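Long-range contact in lipoprotein (Streptococcus pneumoniae, PDB 3CX3), which binds zinc and, as a lipoprotein homologous with ABC transporter components, probably serves in zinc uptake by the pneumococcus: residues G10-Y21 and N32-I43. Sequence-based numbering, arbitrary orientation.
Sequences GMKIVTSFYPIY and NDVRMIQSSSGI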
loop_
_atom_site.group_PDB
_atom_site.type_symbol
_atom_site.label_atom_id
_atom_site.label_comp_id
_atom_site.label_asym_id
_atom_site.label_seq_id
_atom_site.Cartn_x
_atom_site.Cartn_y
_atom_site.Cartn_z
ATOM N N GLY A 10 23.750 -3.715 -12.581
ATOM C CA GLY A 10 22.495 -2.978 -12.520
ATOM C C GLY A 10 22.711 -1.866 -11.518
ATOM O O GLY A 10 23.817 -1.721 -10.992
HETATM N N MSE A 11 21.664 -1.086 -11.255
HETATM C CA MSE A 11 21.660 -0.088 -10.182
HETATM C C MSE A 11 21.170 -0.688 -8.879
HETATM O O MSE A 11 20.062 -1.226 -8.830
HETATM C CB MSE A 11 20.748 1.089 -10.525
HETATM C CG MSE A 11 21.442 2.280 -11.141
HETATM SE SE MSE A 11 20.255 3.841 -11.202
HETATM C CE MSE A 11 18.638 3.053 -11.970
ATOM N N LYS A 12 21.985 -0.575 -7.829
ATOM C CA LYS A 12 21.603 -1.039 -6.493
ATOM C C LYS A 12 20.501 -0.117 -5.951
ATOM O O LYS A 12 20.702 1.106 -5.822
ATOM C CB LYS A 12 22.816 -1.068 -5.557
ATOM C CG LYS A 12 22.616 -1.909 -4.287
ATOM C CD LYS A 12 23.835 -1.871 -3.348
ATOM C CE LYS A 12 24.808 -3.009 -3.657
ATOM N NZ LYS A 12 25.455 -3.597 -2.422
ATOM N N ILE A 13 19.340 -0.708 -5.657
ATOM C CA ILE A 13 18.130 0.054 -5.315
ATOM C C ILE A 13 17.488 -0.463 -4.024
ATOM O O ILE A 13 17.111 -1.625 -3.923
ATOM C CB ILE A 13 17.090 0.074 -6.493
ATOM C CG1 ILE A 13 17.552 1.004 -7.618
ATOM C CG2 ILE A 13 15.726 0.476 -6.017
ATOM C CD1 ILE A 13 16.789 0.818 -8.925
ATOM N N VAL A 14 17.395 0.424 -3.035
ATOM C CA VAL A 14 16.720 0.116 -1.792
ATOM C C VAL A 14 15.325 0.746 -1.798
ATOM O O VAL A 14 15.060 1.781 -2.429
ATOM C CB VAL A 14 17.577 0.469 -0.546
ATOM C CG1 VAL A 14 16.822 0.179 0.744
ATOM C CG2 VAL A 14 18.859 -0.346 -0.546
ATOM N N THR A 15 14.440 0.097 -1.064
ATOM C CA THR A 15 13.016 0.239 -1.237
ATOM C C THR A 15 12.364 0.113 0.123
ATOM O O THR A 15 12.814 -0.680 0.943
ATOM C CB THR A 15 12.595 -0.826 -2.224
ATOM O OG1 THR A 15 12.415 -0.205 -3.513
ATOM C CG2 THR A 15 11.386 -1.570 -1.771
ATOM N N SER A 16 11.338 0.914 0.389
ATOM C CA SER A 16 10.844 1.021 1.764
ATOM C C SER A 16 10.075 -0.210 2.188
ATOM O O SER A 16 10.508 -0.929 3.108
ATOM C CB SER A 16 10.077 2.314 2.032
ATOM O OG SER A 16 9.025 2.514 1.121
ATOM N N PHE A 17 8.967 -0.469 1.492
ATOM C CA PHE A 17 8.103 -1.609 1.785
ATOM C C PHE A 17 7.495 -2.162 0.485
ATOM O O PHE A 17 7.882 -1.705 -0.588
ATOM C CB PHE A 17 7.099 -1.272 2.905
ATOM C CG PHE A 17 5.868 -0.535 2.456
ATOM C CD1 PHE A 17 5.955 0.728 1.838
ATOM C CD2 PHE A 17 4.616 -1.071 2.711
ATOM C CE1 PHE A 17 4.797 1.425 1.438
ATOM C CE2 PHE A 17 3.468 -0.405 2.318
ATOM C CZ PHE A 17 3.560 0.874 1.681
ATOM N N TYR A 18 6.592 -3.143 0.576
ATOM C CA TYR A 18 6.230 -3.985 -0.572
ATOM C C TYR A 18 5.649 -3.320 -1.835
ATOM O O TYR A 18 6.119 -3.610 -2.936
ATOM C CB TYR A 18 5.349 -5.171 -0.180
ATOM C CG TYR A 18 4.781 -5.852 -1.401
ATOM C CD1 TYR A 18 5.577 -6.707 -2.163
ATOM C CD2 TYR A 18 3.461 -5.625 -1.818
ATOM C CE1 TYR A 18 5.067 -7.353 -3.302
ATOM C CE2 TYR A 18 2.942 -6.253 -2.967
ATOM C CZ TYR A 18 3.762 -7.116 -3.699
ATOM O OH TYR A 18 3.316 -7.757 -4.822
ATOM N N PRO A 19 4.571 -2.506 -1.706
ATOM C CA PRO A 19 4.037 -1.916 -2.941
ATOM C C PRO A 19 5.139 -1.219 -3.711
ATOM O O PRO A 19 5.076 -1.138 -4.924
ATOM C CB PRO A 19 3.018 -0.891 -2.439
ATOM C CG PRO A 19 2.597 -1.385 -1.100
ATOM C CD PRO A 19 3.782 -2.114 -0.519
ATOM N N ILE A 20 6.138 -0.721 -2.995
ATOM C CA ILE A 20 7.271 -0.037 -3.618
ATOM C C ILE A 20 8.241 -1.071 -4.214
ATOM O O ILE A 20 8.641 -0.964 -5.377
ATOM C CB ILE A 20 8.001 0.881 -2.604
ATOM C CG1 ILE A 20 7.243 2.189 -2.378
ATOM C CG2 ILE A 20 9.344 1.244 -3.128
ATOM C CD1 ILE A 20 5.755 2.100 -2.551
ATOM N N TYR A 21 8.613 -2.065 -3.407
ATOM C CA TYR A 21 9.429 -3.178 -3.868
ATOM C C TYR A 21 8.951 -3.649 -5.227
ATOM O O TYR A 21 9.715 -3.649 -6.197
ATOM C CB TYR A 21 9.346 -4.333 -2.868
ATOM C CG TYR A 21 10.232 -5.510 -3.202
ATOM C CD1 TYR A 21 11.616 -5.357 -3.311
ATOM C CD2 TYR A 21 9.685 -6.786 -3.401
ATOM C CE1 TYR A 21 12.434 -6.430 -3.621
ATOM C CE2 TYR A 21 10.495 -7.870 -3.708
ATOM C CZ TYR A 21 11.872 -7.685 -3.813
ATOM O OH TYR A 21 12.686 -8.756 -4.106
ATOM N N ASN A 32 17.962 -3.815 -12.706
ATOM C CA ASN A 32 18.679 -3.307 -11.549
ATOM C C ASN A 32 18.697 -4.262 -10.356
ATOM O O ASN A 32 17.965 -5.244 -10.331
ATOM C CB ASN A 32 18.113 -1.937 -11.157
ATOM C CG ASN A 32 18.067 -0.953 -12.328
ATOM O OD1 ASN A 32 19.076 -0.351 -12.689
ATOM N ND2 ASN A 32 16.885 -0.777 -12.912
ATOM N N ASP A 33 19.549 -3.975 -9.379
ATOM C CA ASP A 33 19.563 -4.726 -8.123
ATOM C C ASP A 33 18.587 -4.104 -7.119
ATOM O O ASP A 33 18.963 -3.246 -6.301
ATOM C CB ASP A 33 20.981 -4.819 -7.535
ATOM C CG ASP A 33 21.007 -5.449 -6.137
ATOM O OD1 ASP A 33 20.153 -6.309 -5.816
ATOM O OD2 ASP A 33 21.896 -5.064 -5.349
ATOM N N VAL A 34 17.334 -4.561 -7.195
ATOM C CA VAL A 34 16.252 -4.028 -6.371
ATOM C C VAL A 34 16.054 -4.899 -5.149
ATOM O O VAL A 34 15.625 -6.043 -5.252
ATOM C CB VAL A 34 14.913 -3.892 -7.146
ATOM C CG1 VAL A 34 13.834 -3.316 -6.243
ATOM C CG2 VAL A 34 15.078 -3.018 -8.378
ATOM N N ARG A 35 16.390 -4.330 -3.997
ATOM C CA ARG A 35 16.154 -4.947 -2.697
ATOM C C ARG A 35 15.310 -4.049 -1.781
ATOM O O ARG A 35 15.178 -2.843 -2.014
ATOM C CB ARG A 35 17.477 -5.347 -2.031
ATOM C CG ARG A 35 18.691 -4.602 -2.555
ATOM C CD ARG A 35 19.874 -4.786 -1.637
ATOM N NE ARG A 35 20.594 -6.020 -1.926
ATOM C CZ ARG A 35 21.837 -6.058 -2.398
ATOM N NH1 ARG A 35 22.494 -4.924 -2.620
ATOM N NH2 ARG A 35 22.426 -7.227 -2.639
HETATM N N MSE A 36 14.738 -4.654 -0.743
HETATM C CA MSE A 36 13.752 -3.991 0.105
HETATM C C MSE A 36 14.317 -3.811 1.520
HETATM O O MSE A 36 15.024 -4.696 1.984
HETATM C CB MSE A 36 12.494 -4.853 0.122
HETATM C CG MSE A 36 11.297 -4.233 0.801
HETATM SE SE MSE A 36 9.880 -5.550 0.939
HETATM C CE MSE A 36 9.255 -5.083 2.731
ATOM N N ILE A 37 14.020 -2.687 2.195
ATOM C CA ILE A 37 14.604 -2.389 3.528
ATOM C C ILE A 37 14.378 -3.531 4.516
ATOM O O ILE A 37 15.082 -3.634 5.538
ATOM C CB ILE A 37 14.167 -1.019 4.133
ATOM C CG1 ILE A 37 14.996 0.112 3.547
ATOM C CG2 ILE A 37 14.402 -0.968 5.621
ATOM C CD1 ILE A 37 14.592 1.491 4.039
ATOM N N GLN A 38 13.397 -4.380 4.200
ATOM C CA GLN A 38 13.315 -5.736 4.754
ATOM C C GLN A 38 14.078 -5.915 6.073
ATOM O O GLN A 38 14.902 -6.831 6.230
ATOM C CB GLN A 38 13.764 -6.791 3.710
ATOM C CG GLN A 38 15.200 -6.609 3.151
ATOM C CD GLN A 38 15.662 -7.744 2.240
ATOM O OE1 GLN A 38 15.453 -7.708 1.019
ATOM N NE2 GLN A 38 16.302 -8.755 2.833
ATOM N N SER A 39 13.824 -5.009 7.010
ATOM C CA SER A 39 14.198 -5.249 8.394
ATOM C C SER A 39 13.007 -6.039 8.958
ATOM O O SER A 39 13.194 -7.018 9.700
ATOM C CB SER A 39 14.436 -3.923 9.140
ATOM O OG SER A 39 15.199 -4.100 10.326
ATOM N N SER A 40 11.804 -5.617 8.538
ATOM C CA SER A 40 10.500 -6.196 8.927
ATOM C C SER A 40 9.974 -5.627 10.245
ATOM O O SER A 40 10.751 -5.372 11.173
ATOM C CB SER A 40 10.524 -7.734 8.953
ATOM O OG SER A 40 9.213 -8.272 8.919
ATOM N N SER A 41 8.654 -5.416 10.296
ATOM C CA SER A 41 7.936 -4.889 11.478
ATOM C C SER A 41 6.539 -4.346 11.111
ATOM O O SER A 41 5.518 -4.893 11.575
ATOM C CB SER A 41 8.760 -3.844 12.260
ATOM O OG SER A 41 7.957 -3.122 13.186
ATOM N N GLY A 42 6.489 -3.289 10.292
ATOM C CA GLY A 42 5.208 -2.650 9.935
ATOM C C GLY A 42 5.326 -1.179 9.587
ATOM O O GLY A 42 5.596 -0.348 10.461
ATOM N N ILE A 43 5.082 -0.866 8.310
ATOM C CA ILE A 43 5.465 0.412 7.681
ATOM C C ILE A 43 5.068 1.683 8.441
ATOM O O ILE A 43 5.770 2.696 8.353
ATOM C CB ILE A 43 4.962 0.506 6.178
ATOM C CG1 ILE A 43 5.515 1.748 5.476
ATOM C CG2 ILE A 43 3.423 0.497 6.085
ATOM C CD1 ILE A 43 7.001 1.735 5.218
#
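The side chains of Tyr21 and selenomethionine Met36 cross at about a right angle. Ring atom CD1 of Tyr21 lies 3.6 Å from Met36 CB, and the selenium sits obliquely, 4.7 Å from the ring centroid, in a Met-aromatic contact. With CG of Tyr21 anti to the backbone N (chi1 -176°), the ring reaches back from helix 18-28 to strand 33-36, and its edge meets Val34 O. Met36 then bends at its last torsion and brings CE to Phe17 CA. Its CG also touches Thr15 CG2 at 3.7 Å. Further along, Ile43 crosses the Phe17 ring and sets CG1 over one face, 3.8 Å from the centroid, as a CH-pi contact. Pro19 CD covers the opposite face, and Trp122 meets the ring edge-to-face.

Strands 12-15 and 33-36 run parallel, joined by helix 18-28 in a beta-alpha-beta unit. Arg35 N and Ile37 N bond to Ile13 O and Thr15 O, while Ile13 N bonds to Asp33 O. At the start of the pair, Met11 N donates to a lone pair of Asn32 OD1, in the carbonyl plane, at 3.0 Å. The amide nitrogen of Asn32 is held by Ser28 and Tyr150. On the face of Lys12, Asp33 and Arg35, Arg35 NH1 forms a salt bridge with Asp33 OD2 at 2.8 Å, the oxygen lying well out of the guanidinium plane. Lys12 CE comes to the guanidinium edge.

Asp33 probably offsets the like charges of Lys12 and Arg35. Thr15 OG1 is buried without a polar partner. The side chain of Ile43 lies about 5 Å from the bound zinc. Its apolar contact with Phe17 joins the chain just before the zinc ligand His44 to the residue that precedes helix 18-28.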